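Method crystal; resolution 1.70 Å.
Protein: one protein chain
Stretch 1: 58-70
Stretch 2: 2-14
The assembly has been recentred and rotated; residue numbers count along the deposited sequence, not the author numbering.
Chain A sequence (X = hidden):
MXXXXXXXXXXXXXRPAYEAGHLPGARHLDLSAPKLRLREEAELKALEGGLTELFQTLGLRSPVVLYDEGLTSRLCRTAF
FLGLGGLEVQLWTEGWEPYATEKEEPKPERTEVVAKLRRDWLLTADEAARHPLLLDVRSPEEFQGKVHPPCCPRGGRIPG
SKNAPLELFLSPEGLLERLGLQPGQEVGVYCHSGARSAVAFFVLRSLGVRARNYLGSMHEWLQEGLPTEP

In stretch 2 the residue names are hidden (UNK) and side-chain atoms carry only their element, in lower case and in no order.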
ATOM      1  N   LEU A  58       7.964 -10.817  13.406  1.00 24.21           N
ATOM      2  CA  LEU A  58       7.793 -11.755  12.275  1.00 22.52           C
ATOM      3  C   LEU A  58       9.116 -12.265  11.705  1.00 23.68           C
ATOM      4  O   LEU A  58       9.138 -13.079  10.767  1.00 23.68           O
ATOM      5  CB  LEU A  58       6.993 -11.096  11.148  1.00 20.02           C
ATOM      6  CG  LEU A  58       5.517 -10.850  11.439  1.00 24.01           C
ATOM      7  CD1 LEU A  58       4.828 -10.353  10.167  1.00 23.45           C
ATOM      8  CD2 LEU A  58       4.855 -12.114  11.920  1.00 31.17           C
ATOM      9  N   GLY A  59      10.221 -11.793  12.266  1.00 23.16           N
ATOM     10  CA  GLY A  59      11.525 -12.212  11.777  1.00 25.35           C
ATOM     11  C   GLY A  59      11.749 -11.780  10.342  1.00 26.98           C
ATOM     12  O   GLY A  59      12.298 -12.532   9.530  1.00 28.80           O
ATOM     13  N   LEU A  60      11.315 -10.560  10.027  1.00 26.31           N
ATOM     14  CA  LEU A  60      11.454 -10.006   8.693  1.00 25.05           C
ATOM     15  C   LEU A  60      12.819  -9.375   8.492  1.00 29.93           C
ATOM     16  O   LEU A  60      13.442  -8.876   9.441  1.00 30.75           O
ATOM     17  CB  LEU A  60      10.376  -8.957   8.430  1.00 22.63           C
ATOM     18  CG  LEU A  60       8.915  -9.370   8.539  1.00 21.49           C
ATOM     19  CD1 LEU A  60       8.024  -8.216   8.076  1.00 23.29           C
ATOM     20  CD2 LEU A  60       8.685 -10.599   7.664  1.00 24.27           C
ATOM     21  N   ARG A  61      13.268  -9.403   7.245  1.00 27.27           N
ATOM     22  CA  ARG A  61      14.550  -8.850   6.829  1.00 30.70           C
ATOM     23  C   ARG A  61      14.536  -8.861   5.307  1.00 28.19           C
ATOM     24  O   ARG A  61      13.870  -9.707   4.703  1.00 30.07           O
ATOM     25  CB  ARG A  61      15.689  -9.729   7.330  1.00 34.75           C
ATOM     26  CG  ARG A  61      15.515 -11.187   6.951  1.00 39.87           C
ATOM     27  CD  ARG A  61      16.779 -11.991   7.169  1.00 44.97           C
ATOM     28  NE  ARG A  61      16.620 -13.367   6.707  1.00 48.46           N
ATOM     29  CZ  ARG A  61      16.344 -13.706   5.451  1.00 50.80           C
ATOM     30  NH1 ARG A  61      16.197 -12.765   4.523  1.00 49.34           N
ATOM     31  NH2 ARG A  61      16.204 -14.986   5.125  1.00 50.75           N
ATOM     32  N   SER A  62      15.250  -7.932   4.681  1.00 25.70           N
ATOM     33  CA  SER A  62      15.294  -7.886   3.222  1.00 26.51           C
ATOM     34  C   SER A  62      16.030  -9.098   2.664  1.00 27.73           C
ATOM     35  O   SER A  62      17.027  -9.554   3.235  1.00 26.33           O
ATOM     36  CB  SER A  62      16.002  -6.632   2.734  1.00 27.41           C
ATOM     37  OG  SER A  62      15.314  -5.467   3.123  1.00 27.58           O
ATOM     38  N   PRO A  63      15.563  -9.629   1.524  1.00 26.86           N
ATOM     39  CA  PRO A  63      14.407  -9.148   0.766  1.00 26.32           C
ATOM     40  C   PRO A  63      13.152  -9.873   1.226  1.00 24.10           C
ATOM     41  O   PRO A  63      13.220 -10.997   1.731  1.00 24.20           O
ATOM     42  CB  PRO A  63      14.772  -9.520  -0.665  1.00 26.04           C
ATOM     43  CG  PRO A  63      15.395 -10.873  -0.461  1.00 23.40           C
ATOM     44  CD  PRO A  63      16.286 -10.670   0.767  1.00 24.49           C
ATOM     45  N   VAL A  64      12.008  -9.218   1.075  1.00 21.75           N
ATOM     46  CA  VAL A  64      10.742  -9.830   1.453  1.00 19.22           C
ATOM     47  C   VAL A  64       9.904  -9.983   0.194  1.00 16.92           C
ATOM     48  O   VAL A  64       9.796  -9.066  -0.623  1.00 18.57           O
ATOM     49  CB  VAL A  64       9.948  -8.966   2.484  1.00 19.51           C
ATOM     50  CG1 VAL A  64       8.537  -9.583   2.726  1.00 21.87           C
ATOM     51  CG2 VAL A  64      10.719  -8.909   3.794  1.00 24.58           C
ATOM     52  N   VAL A  65       9.330 -11.168   0.016  1.00 15.71           N
ATOM     53  CA  VAL A  65       8.476 -11.407  -1.135  1.00 15.18           C
ATOM     54  C   VAL A  65       7.064 -11.595  -0.600  1.00 16.25           C
ATOM     55  O   VAL A  65       6.814 -12.517   0.168  1.00 15.81           O
ATOM     56  CB  VAL A  65       8.874 -12.690  -1.918  1.00 17.04           C
ATOM     57  CG1 VAL A  65       7.837 -12.976  -2.997  1.00 20.82           C
ATOM     58  CG2 VAL A  65      10.239 -12.480  -2.595  1.00 17.72           C
ATOM     59  N   LEU A  66       6.157 -10.702  -0.989  1.00 15.02           N
ATOM     60  CA  LEU A  66       4.776 -10.824  -0.522  1.00 14.54           C
ATOM     61  C   LEU A  66       3.919 -11.443  -1.624  1.00 13.82           C
ATOM     62  O   LEU A  66       4.042 -11.072  -2.794  1.00 15.08           O
ATOM     63  CB  LEU A  66       4.193  -9.461  -0.143  1.00 15.30           C
ATOM     64  CG  LEU A  66       4.901  -8.699   0.993  1.00 13.41           C
ATOM     65  CD1 LEU A  66       5.941  -7.734   0.394  1.00 17.63           C
ATOM     66  CD2 LEU A  66       3.865  -7.918   1.815  1.00 15.14           C
ATOM     67  N   TYR A  67       3.037 -12.371  -1.265  1.00 14.26           N
ATOM     68  CA  TYR A  67       2.209 -12.981  -2.292  1.00 12.64           C
ATOM     69  C   TYR A  67       0.730 -13.053  -1.898  1.00 15.37           C
ATOM     70  O   TYR A  67       0.384 -13.085  -0.720  1.00 14.33           O
ATOM     71  CB  TYR A  67       2.741 -14.390  -2.649  1.00 12.90           C
ATOM     72  CG  TYR A  67       2.590 -15.437  -1.560  1.00 12.69           C
ATOM     73  CD1 TYR A  67       1.417 -16.197  -1.441  1.00 11.21           C
ATOM     74  CD2 TYR A  67       3.624 -15.678  -0.650  1.00 14.73           C
ATOM     75  CE1 TYR A  67       1.281 -17.171  -0.438  1.00 13.65           C
ATOM     76  CE2 TYR A  67       3.506 -16.658   0.353  1.00 15.35           C
ATOM     77  CZ  TYR A  67       2.330 -17.396   0.453  1.00 14.25           C
ATOM     78  OH  TYR A  67       2.213 -18.359   1.434  1.00 15.64           O
ATOM     79  N   ASP A  68      -0.132 -13.061  -2.909  1.00 13.76           N
ATOM     80  CA  ASP A  68      -1.577 -13.126  -2.727  1.00 13.44           C
ATOM     81  C   ASP A  68      -2.108 -13.620  -4.078  1.00 12.47           C
ATOM     82  O   ASP A  68      -1.349 -13.779  -5.047  1.00 14.33           O
ATOM     83  CB  ASP A  68      -2.130 -11.733  -2.380  1.00 13.32           C
ATOM     84  CG  ASP A  68      -3.489 -11.782  -1.692  1.00 15.20           C
ATOM     85  OD1 ASP A  68      -4.260 -12.748  -1.896  1.00 13.32           O
ATOM     86  OD2 ASP A  68      -3.785 -10.815  -0.952  1.00 16.74           O
ATOM     87  N   GLU A  69      -3.393 -13.913  -4.126  1.00 13.70           N
ATOM     88  CA  GLU A  69      -4.005 -14.402  -5.350  1.00 14.52           C
ATOM     89  C   GLU A  69      -4.410 -13.178  -6.170  1.00 16.09           C
ATOM     90  O   GLU A  69      -5.505 -12.623  -6.003  1.00 16.56           O
ATOM     91  CB  GLU A  69      -5.204 -15.273  -4.994  1.00 14.05           C
ATOM     92  CG  GLU A  69      -5.856 -15.960  -6.211  1.00 14.85           C
ATOM     93  CD  GLU A  69      -4.814 -16.651  -7.068  1.00 17.26           C
ATOM     94  OE1 GLU A  69      -4.009 -17.427  -6.510  1.00 15.75           O
ATOM     95  OE2 GLU A  69      -4.786 -16.412  -8.299  1.00 19.73           O
ATOM     96  N   GLY A  70      -3.500 -12.767  -7.037  1.00 17.13           N
ATOM     97  CA  GLY A  70      -3.737 -11.591  -7.858  1.00 18.34           C
ATOM     98  C   GLY A  70      -3.203 -10.341  -7.182  1.00 19.58           C
ATOM     99  O   GLY A  70      -2.756 -10.371  -6.024  1.00 16.06           O
ATOM    100  N   UNK A   2      10.818 -14.682 -11.194  1.00 28.44           N
ATOM    101  CA  UNK A   2      11.983 -15.150 -10.450  1.00 28.46           C
ATOM    102  C   UNK A   2      11.966 -14.537  -9.071  1.00 27.12           C
ATOM    103  O   UNK A   2      11.444 -13.441  -8.886  1.00 30.76           O
ATOM    104  c   UNK A   2      13.504 -15.530 -12.432  1.00 35.97           C
ATOM    105  o   UNK A   2      13.899 -14.972 -13.455  1.00 35.01           O
ATOM    106  n   UNK A   2      13.270 -16.835 -12.372  1.00 33.04           N
ATOM    107  c   UNK A   2      13.269 -14.745 -11.160  1.00 29.71           C
ATOM    108  N   UNK A   3      12.558 -15.239  -8.113  1.00 24.13           N
ATOM    109  CA  UNK A   3      12.598 -14.793  -6.732  1.00 22.56           C
ATOM    110  C   UNK A   3      13.995 -14.392  -6.306  1.00 24.26           C
ATOM    111  O   UNK A   3      14.991 -14.981  -6.751  1.00 24.30           O
ATOM    112  c   UNK A   3      12.143 -15.918  -5.809  1.00 22.19           C
ATOM    113  c   UNK A   3       9.708 -15.476  -5.634  1.00 23.17           C
ATOM    114  c   UNK A   3      10.596 -17.794  -5.208  1.00 24.65           C
ATOM    115  c   UNK A   3      10.756 -16.517  -6.038  1.00 22.20           C
ATOM    116  N   UNK A   4      14.096 -13.374  -5.437  1.00 22.20           N
ATOM    117  CA  UNK A   4      15.420 -12.958  -4.974  1.00 23.39           C
ATOM    118  C   UNK A   4      15.939 -14.001  -3.973  1.00 24.55           C
ATOM    119  O   UNK A   4      15.172 -14.787  -3.429  1.00 26.34           O
ATOM    120  c   UNK A   4      13.737 -11.785  -3.766  1.00 21.65           C
ATOM    121  c   UNK A   4      15.143 -11.608  -4.315  1.00 21.77           C
ATOM    122  c   UNK A   4      13.044 -12.463  -4.936  1.00 22.15           C
ATOM    123  N   UNK A   5      17.238 -14.000  -3.704  1.00 23.44           N
ATOM    124  CA  UNK A   5      17.803 -14.977  -2.777  1.00 23.05           C
ATOM    125  C   UNK A   5      17.502 -14.770  -1.301  1.00 24.26           C
ATOM    126  O   UNK A   5      17.458 -13.635  -0.812  1.00 24.83           O
ATOM    127  c   UNK A   5      19.090 -16.582  -4.878  1.00 21.08           C
ATOM    128  o   UNK A   5      19.308 -17.658  -4.284  1.00 24.98           O
ATOM    129  c   UNK A   5      19.326 -15.041  -2.936  1.00 27.05           C
ATOM    130  o   UNK A   5      18.349 -16.462  -5.882  1.00 23.60           O
ATOM    131  c   UNK A   5      19.759 -15.329  -4.338  1.00 23.35           C
ATOM    132  N   UNK A   6      17.304 -15.885  -0.605  1.00 25.24           N
ATOM    133  CA  UNK A   6      17.066 -15.917   0.842  1.00 26.74           C
ATOM    134  C   UNK A   6      15.973 -14.977   1.292  1.00 26.94           C
ATOM    135  O   UNK A   6      16.115 -14.273   2.300  1.00 27.83           O
ATOM    136  c   UNK A   6      18.347 -15.558   1.595  1.00 29.54           C
ATOM    137  c   UNK A   6      19.544 -16.354   1.119  1.00 38.15           C
ATOM    138  o   UNK A   6      19.500 -17.603   1.204  1.00 39.20           O
ATOM    139  o   UNK A   6      20.525 -15.725   0.659  1.00 40.69           O
ATOM    140  N   UNK A   7      14.875 -14.971   0.557  1.00 23.64           N
ATOM    141  CA  UNK A   7      13.786 -14.084   0.905  1.00 21.88           C
ATOM    142  C   UNK A   7      12.941 -14.616   2.033  1.00 23.48           C
ATOM    143  O   UNK A   7      12.893 -15.824   2.295  1.00 22.75           O
ATOM    144  c   UNK A   7      12.919 -13.839  -0.315  1.00 24.14           C
ATOM    145  N   UNK A   8      12.297 -13.693   2.745  1.00 19.69           N
ATOM    146  CA  UNK A   8      11.361 -14.094   3.770  1.00 19.56           C
ATOM    147  C   UNK A   8      10.061 -13.905   3.007  1.00 18.60           C
ATOM    148  O   UNK A   8       9.852 -12.875   2.351  1.00 18.91           O
ATOM    149  c   UNK A   8      12.686 -13.366   5.772  1.00 22.94           C
ATOM    150  c   UNK A   8      11.373 -13.174   5.003  1.00 18.68           C
ATOM    151  c   UNK A   8      10.203 -13.534   5.921  1.00 23.16           C
ATOM    152  N   UNK A   9       9.205 -14.909   3.077  1.00 17.52           N
ATOM    153  CA  UNK A   9       7.929 -14.857   2.379  1.00 14.44           C
ATOM    154  C   UNK A   9       6.811 -14.389   3.310  1.00 15.22           C
ATOM    155  O   UNK A   9       6.737 -14.805   4.456  1.00 16.86           O
ATOM    156  c   UNK A   9       8.430 -16.022  -0.449  1.00 23.56           C
ATOM    157  c   UNK A   9       8.602 -16.780   0.831  1.00 17.97           C
ATOM    158  c   UNK A   9       7.599 -16.258   1.855  1.00 15.90           C
ATOM    159  c   UNK A   9       8.413 -18.289   0.614  1.00 18.86           C
ATOM    160  N   UNK A  10       5.949 -13.510   2.793  1.00 14.99           N
ATOM    161  CA  UNK A  10       4.799 -12.985   3.533  1.00 15.83           C
ATOM    162  C   UNK A  10       3.553 -13.214   2.676  1.00 13.65           C
ATOM    163  O   UNK A  10       3.477 -12.763   1.548  1.00 15.54           O
ATOM    164  c   UNK A  10       3.683 -10.901   4.473  1.00 14.06           C
ATOM    165  c   UNK A  10       4.968 -11.478   3.834  1.00 16.23           C
ATOM    166  c   UNK A  10       6.175 -11.313   4.770  1.00 17.69           C
ATOM    167  N   UNK A  11       2.597 -13.934   3.256  1.00 13.89           N
ATOM    168  CA  UNK A  11       1.332 -14.331   2.630  1.00 13.64           C
ATOM    169  C   UNK A  11       0.263 -13.339   3.105  1.00 13.71           C
ATOM    170  O   UNK A  11      -0.052 -13.312   4.299  1.00 14.85           O
ATOM    171  c   UNK A  11       1.017 -15.737   3.158  1.00 14.21           C
ATOM    172  o   UNK A  11      -1.101 -15.719   2.024  1.00 13.59           O
ATOM    173  c   UNK A  11      -0.149 -16.411   2.453  1.00 16.43           C
ATOM    174  o   UNK A  11      -0.102 -17.668   2.358  1.00 15.85           O
ATOM    175  N   UNK A  12      -0.312 -12.546   2.192  1.00 13.54           N
ATOM    176  CA  UNK A  12      -1.309 -11.544   2.609  1.00 12.10           C
ATOM    177  C   UNK A  12      -2.764 -11.987   2.462  1.00 12.96           C
ATOM    178  O   UNK A  12      -3.685 -11.183   2.586  1.00 14.42           O
ATOM    179  o   UNK A  12      -1.426 -10.350   0.471  1.00 15.46           O
ATOM    180  c   UNK A  12      -1.076 -10.212   1.852  1.00 15.24           C
ATOM    181  c   UNK A  12       0.398  -9.857   1.892  1.00 14.77           C
ATOM    182  N   UNK A  13      -2.979 -13.272   2.204  1.00 13.09           N
ATOM    183  CA  UNK A  13      -4.331 -13.792   2.059  1.00 14.50           C
ATOM    184  C   UNK A  13      -5.019 -13.892   3.413  1.00 13.72           C
ATOM    185  O   UNK A  13      -4.374 -13.811   4.461  1.00 15.35           O
ATOM    186  n   UNK A  13      -3.594 -19.478  -0.323  1.00 14.77           N
ATOM    187  n   UNK A  13      -1.873 -19.428   1.200  1.00 14.17           N
ATOM    188  c   UNK A  13      -2.717 -18.785   0.404  1.00 16.15           C
ATOM    189  n   UNK A  13      -2.696 -17.452   0.343  1.00 14.47           N
ATOM    190  c   UNK A  13      -4.284 -15.195   1.428  1.00 14.52           C
ATOM    191  c   UNK A  13      -3.595 -16.647  -0.499  1.00 13.25           C
ATOM    192  c   UNK A  13      -3.669 -15.199   0.032  1.00 12.50           C
ATOM    193  N   UNK A  14      -6.349 -14.059   3.410  1.00 17.86           N
ATOM    194  CA  UNK A  14      -7.074 -14.189   4.676  1.00 21.95           C
ATOM    195  C   UNK A  14      -6.531 -15.429   5.415  1.00 23.08           C
ATOM    196  O   UNK A  14      -6.062 -16.406   4.792  1.00 19.09           O
ATOM    197  c   UNK A  14      -8.580 -13.551   2.966  1.00 23.09           C
ATOM    198  c   UNK A  14      -8.523 -14.364   4.224  1.00 21.78           C
ATOM    199  c   UNK A  14      -7.277 -13.931   2.270  1.00 18.00           C
TER
HETATM  200  O   HOH W   1      18.406 -12.294   3.362  1.00 48.78           O

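Position 2 carries two side-chain carbons, the second bearing one oxygen and one nitrogen, and lies out of reach of stretch 1; an amide this short is Asn2. Position 3 has four carbons forked at the second, one branch tip 4.1 Å from Val65 CG1: Leu3. At position 4 three carbons close a ring onto the backbone nitrogen, which identifies Pro4; its CG packs 3.8 Å from Pro63 CG, and its CD lies 3.7 Å from Val65 CG2. Position 5 points away, with three carbons, the third carrying two oxygens, hence Glu5.

Position 6 has two carbons, the second with two oxygens, which makes it Asp6. Its carboxylate leads away from stretch 1, while its backbone O accepts hydrogen bonds from Arg61 NH1 (2.7 Å) and Arg61 NH2 (2.9 Å). A single carbon at position 7, 3.8 Å from Val65 CG2 and 3.9 Å from Pro63 CG, defines Ala7.

Position 8 has one carbon carrying two more, buried between Leu60 and the Arg61 guanidinium. This is Val8: its CG1 lies 3.7 Å from Leu60 CD2, and its CG2 covers one face of the guanidinium, 3.7 Å from Arg61 CZ. Position 9 again shows four carbons forked at the second, so Leu9; its CD2 reaches 3.7 Å from Val65 CB. Position 10 repeats the three-carbon fork at the first carbon and is Val10, its CG2 3.6 Å from Val64 CG1.

Position 11 has two carbons and a terminal pair of oxygens: Asp11. Tyr67 OH gives its OD2 a weak hydrogen bond of 2.6 Å, and Asp11 CA sits over the tyrosine ring face. Position 12 branches at its first carbon into one oxygen and one carbon. It is Thr12, whose OG1 donates to Asp68 OD2 at 2.8 Å. Position 13 runs through three carbons and a nitrogen to a carbon with two more nitrogens, giving Arg13; its NH2 forms a salt bridge with Asp11 OD2 (2.8 Å). Position 14 closes three carbons onto the backbone nitrogen and is Pro14, at the N-cap position before a helix.

The contact is built on two parallel strands, 64-67 and 8-11. Backbone bonds alternate in direction, from Val8 N to Pro63 O (3.0 Å) and Val65 N to Val8 O (2.9 Å) through to Thr12 N to Tyr67 O (3.0 Å). Val64, Leu66, Val8 and Val10 share one sheet face; Val65, Tyr67, Leu9 and Asp11 share the other. Apolar packing thus flanks the backbone ladder, with polar side-chain bonds near its ends.

Stretch 2 (2-14) NLPEDAVLVDTRP
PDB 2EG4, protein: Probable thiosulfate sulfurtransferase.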